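Local atomic coordinates of kojibiose phosphorylase (Gut metagenome, PDB entry 6W0P), a protein that belongs to glycoside hydrolase family 65, whose members join an N-terminal beta-sandwich domain, a helical catalytic domain and a small C-terminal beta domain. Residues A[417-427]-A[447-458]; A[461-470]-A[527-536]. All blocks are in the same frame, centred on the assembly; numbering follows the deposited sequence.

Interaction 1: residues A[417-427]-A[447-458]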
# COMPACT_ATOMS: atom_id res chain seq x y z
N PHE A 417 -6.73 16.84 -1.44
CA PHE A 417 -6.19 18.23 -1.41
C PHE A 417 -7.00 19.08 -0.43
O PHE A 417 -6.74 20.29 -0.36
CB PHE A 417 -6.05 18.73 -2.85
CG PHE A 417 -5.31 17.73 -3.70
CD1 PHE A 417 -4.12 17.19 -3.26
CD2 PHE A 417 -5.85 17.26 -4.88
CE1 PHE A 417 -3.46 16.22 -4.02
CE2 PHE A 417 -5.19 16.31 -5.64
CZ PHE A 417 -4.00 15.78 -5.21
N GLN A 418 -7.87 18.45 0.36
CA GLN A 418 -8.65 19.15 1.42
C GLN A 418 -7.71 19.91 2.35
O GLN A 418 -8.12 20.93 2.88
CB GLN A 418 -9.58 18.20 2.21
CG GLN A 418 -8.90 17.05 2.94
CD GLN A 418 -9.82 15.86 3.16
OE1 GLN A 418 -10.61 15.50 2.30
NE2 GLN A 418 -9.71 15.26 4.33
N PRO A 419 -6.44 19.52 2.63
CA PRO A 419 -5.62 20.37 3.50
C PRO A 419 -5.27 21.72 2.86
O PRO A 419 -5.25 22.73 3.56
CB PRO A 419 -4.35 19.55 3.75
CG PRO A 419 -4.70 18.12 3.33
CD PRO A 419 -5.76 18.26 2.26
N SER A 420 -5.01 21.72 1.54
CA SER A 420 -4.63 22.91 0.75
C SER A 420 -5.84 23.85 0.60
O SER A 420 -5.72 25.01 0.97
CB SER A 420 -4.06 22.51 -0.59
OG SER A 420 -2.82 21.84 -0.41
N THR A 421 -7.00 23.37 0.17
CA THR A 421 -8.23 24.20 0.16
C THR A 421 -8.62 24.55 1.61
O THR A 421 -9.15 25.63 1.82
CB THR A 421 -9.35 23.58 -0.67
OG1 THR A 421 -9.72 22.30 -0.14
CG2 THR A 421 -8.95 23.46 -2.12
N GLY A 422 -8.29 23.71 2.58
CA GLY A 422 -8.56 23.99 4.01
C GLY A 422 -7.80 25.21 4.52
O GLY A 422 -8.40 26.03 5.26
N VAL A 423 -6.53 25.35 4.16
CA VAL A 423 -5.75 26.58 4.46
C VAL A 423 -6.38 27.76 3.71
O VAL A 423 -6.58 28.80 4.34
CB VAL A 423 -4.24 26.42 4.22
CG1 VAL A 423 -3.47 27.69 4.54
CG2 VAL A 423 -3.67 25.26 5.05
N PHE A 424 -6.77 27.61 2.44
CA PHE A 424 -7.45 28.70 1.70
C PHE A 424 -8.68 29.14 2.51
O PHE A 424 -8.81 30.35 2.83
CB PHE A 424 -7.86 28.29 0.29
CG PHE A 424 -9.19 28.87 -0.09
CD1 PHE A 424 -9.37 30.24 -0.19
CD2 PHE A 424 -10.28 28.05 -0.31
CE1 PHE A 424 -10.61 30.78 -0.47
CE2 PHE A 424 -11.53 28.59 -0.60
CZ PHE A 424 -11.70 29.96 -0.68
N TYR A 425 -9.54 28.20 2.89
CA TYR A 425 -10.80 28.49 3.62
C TYR A 425 -10.52 29.16 4.98
O TYR A 425 -11.30 30.02 5.35
CB TYR A 425 -11.65 27.24 3.82
CG TYR A 425 -13.01 27.54 4.36
CD1 TYR A 425 -14.04 27.91 3.53
CD2 TYR A 425 -13.28 27.45 5.72
CE1 TYR A 425 -15.31 28.19 4.03
CE2 TYR A 425 -14.53 27.74 6.24
CZ TYR A 425 -15.55 28.10 5.39
OH TYR A 425 -16.80 28.36 5.87
N ALA A 426 -9.52 28.71 5.73
CA ALA A 426 -9.11 29.35 7.01
C ALA A 426 -8.76 30.82 6.75
O ALA A 426 -9.26 31.67 7.50
CB ALA A 426 -7.97 28.60 7.66
N ILE A 427 -7.94 31.12 5.73
CA ILE A 427 -7.56 32.53 5.41
C ILE A 427 -8.84 33.33 5.18
O ILE A 427 -9.00 34.38 5.85
CB ILE A 427 -6.59 32.58 4.22
CG1 ILE A 427 -5.20 32.06 4.58
CG2 ILE A 427 -6.52 33.99 3.64
CD1 ILE A 427 -4.38 31.64 3.38
N MET A 447 0.39 32.91 0.60
CA MET A 447 -0.20 31.57 0.87
C MET A 447 -1.25 31.24 -0.20
O MET A 447 -1.28 30.08 -0.63
CB MET A 447 -0.88 31.51 2.24
CG MET A 447 0.09 31.65 3.36
SD MET A 447 -0.74 31.85 4.92
CE MET A 447 -0.95 30.13 5.36
N LEU A 448 -2.06 32.22 -0.59
CA LEU A 448 -3.17 32.00 -1.56
C LEU A 448 -2.60 31.77 -2.97
O LEU A 448 -3.17 30.93 -3.73
CB LEU A 448 -4.11 33.20 -1.54
CG LEU A 448 -4.94 33.40 -0.27
CD1 LEU A 448 -5.84 34.61 -0.42
CD2 LEU A 448 -5.77 32.16 0.06
N VAL A 449 -1.52 32.49 -3.34
CA VAL A 449 -0.91 32.35 -4.70
C VAL A 449 -0.26 30.97 -4.77
O VAL A 449 -0.46 30.27 -5.76
CB VAL A 449 0.08 33.50 -5.00
CG1 VAL A 449 0.99 33.19 -6.18
CG2 VAL A 449 -0.67 34.80 -5.23
N GLU A 450 0.48 30.59 -3.72
CA GLU A 450 1.17 29.28 -3.67
C GLU A 450 0.14 28.15 -3.75
O GLU A 450 0.39 27.21 -4.52
CB GLU A 450 2.06 29.16 -2.43
CG GLU A 450 3.24 30.12 -2.43
CD GLU A 450 4.29 29.93 -3.52
OE1 GLU A 450 4.21 28.93 -4.27
OE2 GLU A 450 5.18 30.80 -3.63
N ILE A 451 -0.97 28.22 -2.99
CA ILE A 451 -2.00 27.14 -2.99
C ILE A 451 -2.64 27.09 -4.37
O ILE A 451 -2.77 25.98 -4.92
CB ILE A 451 -3.06 27.32 -1.89
CG1 ILE A 451 -2.45 27.16 -0.49
CG2 ILE A 451 -4.23 26.38 -2.10
CD1 ILE A 451 -3.27 27.82 0.58
N SER A 452 -2.99 28.24 -4.95
CA SER A 452 -3.59 28.33 -6.31
C SER A 452 -2.63 27.71 -7.34
O SER A 452 -3.11 26.92 -8.16
CB SER A 452 -3.98 29.74 -6.65
OG SER A 452 -4.91 30.21 -5.70
N LYS A 453 -1.34 28.01 -7.27
CA LYS A 453 -0.31 27.40 -8.17
C LYS A 453 -0.37 25.87 -8.11
O LYS A 453 -0.33 25.21 -9.17
CB LYS A 453 1.08 27.88 -7.77
CG LYS A 453 1.47 29.22 -8.37
CD LYS A 453 2.76 29.78 -7.81
CE LYS A 453 3.99 28.92 -8.02
NZ LYS A 453 5.04 29.26 -7.03
N PHE A 454 -0.43 25.29 -6.90
CA PHE A 454 -0.54 23.81 -6.74
C PHE A 454 -1.83 23.31 -7.41
O PHE A 454 -1.77 22.36 -8.18
CB PHE A 454 -0.48 23.41 -5.28
CG PHE A 454 -0.87 21.99 -5.04
CD1 PHE A 454 -0.14 20.96 -5.61
CD2 PHE A 454 -1.96 21.67 -4.24
CE1 PHE A 454 -0.50 19.64 -5.39
CE2 PHE A 454 -2.32 20.35 -4.03
CZ PHE A 454 -1.59 19.34 -4.60
N LEU A 455 -2.95 23.98 -7.14
CA LEU A 455 -4.28 23.53 -7.62
C LEU A 455 -4.30 23.57 -9.15
O LEU A 455 -4.92 22.67 -9.75
CB LEU A 455 -5.38 24.40 -7.01
CG LEU A 455 -5.66 24.16 -5.53
CD1 LEU A 455 -6.82 25.04 -5.06
CD2 LEU A 455 -5.97 22.70 -5.24
N LEU A 456 -3.63 24.56 -9.75
CA LEU A 456 -3.59 24.77 -11.23
C LEU A 456 -2.65 23.77 -11.91
O LEU A 456 -2.88 23.49 -13.08
CB LEU A 456 -3.14 26.20 -11.55
CG LEU A 456 -4.22 27.26 -11.40
CD1 LEU A 456 -3.62 28.66 -11.42
CD2 LEU A 456 -5.28 27.11 -12.48
N SER A 457 -1.62 23.29 -11.21
CA SER A 457 -0.65 22.29 -11.73
C SER A 457 -1.14 20.85 -11.51
O SER A 457 -0.86 20.01 -12.35
CB SER A 457 0.70 22.49 -11.14
OG SER A 457 0.63 22.66 -9.74
N ARG A 458 -1.78 20.55 -10.37
CA ARG A 458 -2.26 19.18 -10.06
C ARG A 458 -3.60 18.99 -10.76
O ARG A 458 -3.91 17.85 -11.20
CB ARG A 458 -2.34 18.97 -8.54
CG ARG A 458 -2.93 17.62 -8.11
CD ARG A 458 -2.25 16.46 -8.80
NE ARG A 458 -2.73 15.14 -8.39
CZ ARG A 458 -3.85 14.56 -8.80
NH1 ARG A 458 -4.66 15.16 -9.66
NH2 ARG A 458 -4.14 13.36 -8.37
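F417 meets both F454 and R458 on the same side of its ring, F454 near CD1 and CE1, R458 near CE2 and CZ. The edge of F454 points at the face of F417 in a T-shaped pair, with ring centroids 5.2 Å apart and planes at 83°; F454 CZ comes 3.6 Å from F417 CD1. In R458, CB leads to CG, which sits 3.6 Å from both F417 CE2 and F417 CZ. A bend at chi2 (52°) carries the chain along that ring: CD only skirts F417 CZ, NE approaches F417 CZ to 3.5 Å, and the guanidinium stands steeply to the ring, so that the rim of F417 at CE2 points at the centre of one guanidinium face. At the tip, NH1 is hydrogen-bonded to the backbone O of Y471 and NH2 has a long, weak ion pair with D577 of the second subunit.

One helical turn on, I451 fits against the backbone of the other helix, its CG2 and CD1 each 3.7 Å from S420 O, while S420 OG is hydrogen-bonded to F396 N. Farther along, V423 CG1 touches M447 CE at 3.6 Å, and I427 CD1 touches both M447 CB and L448 CD2. L448 CD2 also reaches the edge of the F424 ring. No hydrogen bond crosses between the segments, so mostly apolar packing carries the contact.

Helices 418-434 and 437-458 follow each other in the chain as an antiparallel hairpin, with segment axes 10.0 Å apart and inclined at 149°, consistent with the paired helices of the (alpha/alpha)6 barrel of this family. Helix 487-504 packs on T421, F424 and S452, helix 365-376 on V423 and M447, and helix 513-518 on V449.

Interaction 2: residues A[461-470]-A[527-536]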
# COMPACT_ATOMS: atom_id res chain seq x y z
N TYR A 461 -6.75 19.79 -17.51
CA TYR A 461 -7.82 19.85 -18.53
C TYR A 461 -8.12 18.42 -18.97
O TYR A 461 -7.19 17.59 -18.98
CB TYR A 461 -7.42 20.71 -19.73
CG TYR A 461 -7.33 22.19 -19.44
CD1 TYR A 461 -8.45 23.00 -19.48
CD2 TYR A 461 -6.11 22.78 -19.15
CE1 TYR A 461 -8.37 24.36 -19.22
CE2 TYR A 461 -6.01 24.14 -18.90
CZ TYR A 461 -7.15 24.94 -18.94
OH TYR A 461 -7.04 26.28 -18.69
N ASN A 462 -9.38 18.18 -19.33
CA ASN A 462 -9.87 16.93 -19.97
C ASN A 462 -9.24 16.76 -21.36
O ASN A 462 -8.39 17.63 -21.76
CB ASN A 462 -11.41 16.91 -20.05
CG ASN A 462 -11.96 17.81 -21.14
OD1 ASN A 462 -11.44 18.91 -21.36
ND2 ASN A 462 -12.99 17.33 -21.84
N GLN A 463 -9.63 15.69 -22.07
CA GLN A 463 -9.01 15.23 -23.34
C GLN A 463 -9.00 16.40 -24.35
O GLN A 463 -7.90 16.71 -24.83
CB GLN A 463 -9.74 13.97 -23.84
CG GLN A 463 -9.27 13.45 -25.20
CD GLN A 463 -8.07 12.53 -25.21
OE1 GLN A 463 -7.45 12.31 -26.25
NE2 GLN A 463 -7.73 11.95 -24.06
N ASP A 464 -10.14 17.04 -24.62
CA ASP A 464 -10.27 18.12 -25.65
C ASP A 464 -10.13 19.51 -25.01
O ASP A 464 -10.38 20.48 -25.71
CB ASP A 464 -11.58 18.02 -26.43
CG ASP A 464 -12.83 18.25 -25.61
OD1 ASP A 464 -12.70 18.71 -24.45
OD2 ASP A 464 -13.93 17.97 -26.12
N LYS A 465 -9.80 19.60 -23.72
CA LYS A 465 -9.44 20.86 -23.00
C LYS A 465 -10.65 21.82 -22.89
O LYS A 465 -10.42 23.02 -22.62
CB LYS A 465 -8.23 21.50 -23.68
CG LYS A 465 -6.95 20.68 -23.60
CD LYS A 465 -5.79 21.28 -24.37
CE LYS A 465 -4.44 20.77 -23.91
NZ LYS A 465 -3.98 21.49 -22.70
N THR A 466 -11.88 21.34 -23.05
CA THR A 466 -13.12 22.14 -22.83
C THR A 466 -13.52 22.11 -21.34
O THR A 466 -14.45 22.86 -20.99
CB THR A 466 -14.28 21.62 -23.69
OG1 THR A 466 -14.55 20.26 -23.32
CG2 THR A 466 -13.98 21.73 -25.17
N LYS A 467 -12.88 21.27 -20.51
CA LYS A 467 -13.20 21.16 -19.06
C LYS A 467 -11.89 21.12 -18.26
O LYS A 467 -10.87 20.68 -18.82
CB LYS A 467 -14.00 19.90 -18.73
CG LYS A 467 -15.11 19.51 -19.70
CD LYS A 467 -15.64 18.10 -19.38
CE LYS A 467 -16.77 17.62 -20.27
NZ LYS A 467 -16.88 16.13 -20.23
N PHE A 468 -11.94 21.63 -17.03
CA PHE A 468 -10.85 21.57 -16.02
C PHE A 468 -11.38 20.80 -14.80
O PHE A 468 -12.54 21.02 -14.40
CB PHE A 468 -10.36 22.98 -15.67
CG PHE A 468 -9.06 23.03 -14.90
CD1 PHE A 468 -7.84 23.05 -15.55
CD2 PHE A 468 -9.06 23.05 -13.51
CE1 PHE A 468 -6.65 23.09 -14.83
CE2 PHE A 468 -7.87 23.11 -12.80
CZ PHE A 468 -6.67 23.12 -13.45
N SER A 469 -10.57 19.92 -14.21
CA SER A 469 -10.97 19.19 -12.98
C SER A 469 -9.75 18.68 -12.22
O SER A 469 -8.64 19.06 -12.55
CB SER A 469 -11.92 18.09 -13.34
OG SER A 469 -12.52 17.56 -12.17
N PHE A 470 -9.98 17.86 -11.19
CA PHE A 470 -8.94 17.05 -10.55
C PHE A 470 -9.29 15.61 -10.84
O PHE A 470 -10.43 15.22 -10.59
CB PHE A 470 -8.80 17.38 -9.06
CG PHE A 470 -8.40 18.82 -8.80
CD1 PHE A 470 -9.33 19.85 -8.89
CD2 PHE A 470 -7.09 19.17 -8.55
CE1 PHE A 470 -8.97 21.17 -8.68
CE2 PHE A 470 -6.73 20.49 -8.31
CZ PHE A 470 -7.67 21.48 -8.37
N LYS A 527 -4.57 31.40 -17.05
CA LYS A 527 -4.89 29.97 -16.80
C LYS A 527 -5.88 29.90 -15.64
O LYS A 527 -6.91 29.24 -15.79
CB LYS A 527 -3.65 29.10 -16.55
CG LYS A 527 -3.98 27.61 -16.47
CD LYS A 527 -2.87 26.70 -16.04
CE LYS A 527 -3.37 25.27 -16.06
NZ LYS A 527 -2.32 24.32 -15.63
N MET A 528 -5.63 30.63 -14.55
CA MET A 528 -6.48 30.56 -13.33
C MET A 528 -7.91 30.95 -13.70
O MET A 528 -8.83 30.22 -13.29
CB MET A 528 -5.99 31.45 -12.20
CG MET A 528 -6.74 31.18 -10.91
SD MET A 528 -5.98 31.92 -9.46
CE MET A 528 -6.47 33.64 -9.66
N LYS A 529 -8.08 32.03 -14.46
CA LYS A 529 -9.43 32.48 -14.93
C LYS A 529 -10.06 31.38 -15.78
O LYS A 529 -11.25 31.07 -15.56
CB LYS A 529 -9.37 33.80 -15.70
CG LYS A 529 -9.45 35.05 -14.83
CD LYS A 529 -9.08 36.35 -15.58
CE LYS A 529 -8.88 37.54 -14.67
NZ LYS A 529 -10.13 37.88 -13.95
N ASP A 530 -9.33 30.82 -16.74
CA ASP A 530 -9.90 29.80 -17.66
C ASP A 530 -10.24 28.54 -16.84
O ASP A 530 -11.32 27.97 -17.09
CB ASP A 530 -9.01 29.54 -18.87
CG ASP A 530 -9.64 28.57 -19.87
OD1 ASP A 530 -10.75 28.89 -20.38
OD2 ASP A 530 -9.04 27.47 -20.10
N ALA A 531 -9.39 28.11 -15.90
CA ALA A 531 -9.62 26.87 -15.11
C ALA A 531 -10.86 27.08 -14.22
O ALA A 531 -11.72 26.17 -14.14
CB ALA A 531 -8.39 26.47 -14.33
N SER A 532 -11.01 28.29 -13.68
CA SER A 532 -12.14 28.69 -12.81
C SER A 532 -13.44 28.56 -13.59
O SER A 532 -14.38 27.97 -13.06
CB SER A 532 -11.93 30.08 -12.28
OG SER A 532 -12.80 30.34 -11.20
N ARG A 533 -13.47 29.07 -14.82
CA ARG A 533 -14.69 29.08 -15.67
C ARG A 533 -15.02 27.65 -16.11
O ARG A 533 -16.20 27.31 -16.20
CB ARG A 533 -14.48 30.00 -16.89
CG ARG A 533 -14.34 31.48 -16.53
CD ARG A 533 -14.42 32.46 -17.72
NE ARG A 533 -13.63 32.02 -18.88
CZ ARG A 533 -12.49 32.56 -19.33
NH1 ARG A 533 -11.96 33.63 -18.74
NH2 ARG A 533 -11.87 32.03 -20.37
N LYS A 534 -14.02 26.83 -16.41
CA LYS A 534 -14.25 25.50 -17.03
C LYS A 534 -14.33 24.40 -15.97
O LYS A 534 -14.59 23.26 -16.35
CB LYS A 534 -13.17 25.20 -18.07
CG LYS A 534 -13.28 26.05 -19.33
CD LYS A 534 -12.24 25.68 -20.35
CE LYS A 534 -12.35 26.47 -21.64
NZ LYS A 534 -11.17 26.18 -22.49
N MET A 535 -14.18 24.75 -14.69
CA MET A 535 -14.14 23.77 -13.58
C MET A 535 -15.43 22.93 -13.63
O MET A 535 -16.53 23.51 -13.65
CB MET A 535 -13.99 24.45 -12.22
CG MET A 535 -13.84 23.47 -11.08
SD MET A 535 -12.25 22.62 -11.00
CE MET A 535 -11.21 24.02 -10.59
N VAL A 536 -15.26 21.61 -13.69
CA VAL A 536 -16.40 20.66 -13.69
C VAL A 536 -17.05 20.76 -12.31
O VAL A 536 -16.31 20.65 -11.31
CB VAL A 536 -15.95 19.23 -14.00
CG1 VAL A 536 -17.12 18.27 -13.87
CG2 VAL A 536 -15.30 19.12 -15.36
O HOH W 1 -16.59 23.50 -18.62
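F468 and M535 form a single backbone bridge, in which F468 N donates to K534 O at 3.2 Å and F468 O accepts from V536 N at 2.9 Å, the hydrogen-bond pattern of a parallel bridge made just where the helix gives way to extended chain. The F468 ring lies flat on the last turns of that helix: A531 CB stands 3.4 Å from the ring centroid and 7° off its normal, a CH-pi contact. With CG anti to the backbone N (chi1 -167°), F468 CD2 is 3.8 Å from M535 CE, and M535 SD sits at the ring edge, a Met-aromatic contact.

The 461-470 segment is a beta-hairpin. Strands 460-461 and 468-469 pair, and a type I turn from N462 to K465 reverses the chain, with D464 OD1 closing an Asx turn onto T466 N. Q463 and K467 reach the second subunit, K467 in a salt bridge to its D554.

One face of the Y461 ring covers F468 CD1, and its hydroxyl donates a 2.7 Å hydrogen bond to the anti lone pair of D530 OD2. R533 NH2 pairs with D530 OD1 and, more weakly, K534 NZ with OD2, probably favouring the charged carboxylate. K534 passes T466 O and gives NZ to K465 O at 3.3 Å, in the carbonyl plane. A water bridges T466 O and K534 O, while V536 CG2 packs against K467 CB.

Helix 437-458 connects the two contacts, whose centres lie about 17 Å apart. In interaction 1 it pairs with helix 418-434, and its C-terminal end runs on into the hairpin of interaction 2. L456 takes no part in the first contact and packs on M528 and A531 of the second, while its carbonyl O probably accepts a hydrogen bond from K527 NZ at 2.7 Å. L455 serves both, touching T421 and F470. Interaction 1 is buried and largely apolar. Interaction 2, farther from the chain centre and partly exposed, combines an aromatic core with backbone bonds, charged side chains and a bridging water. Both approach the second subunit, through R458 and the hairpin tip.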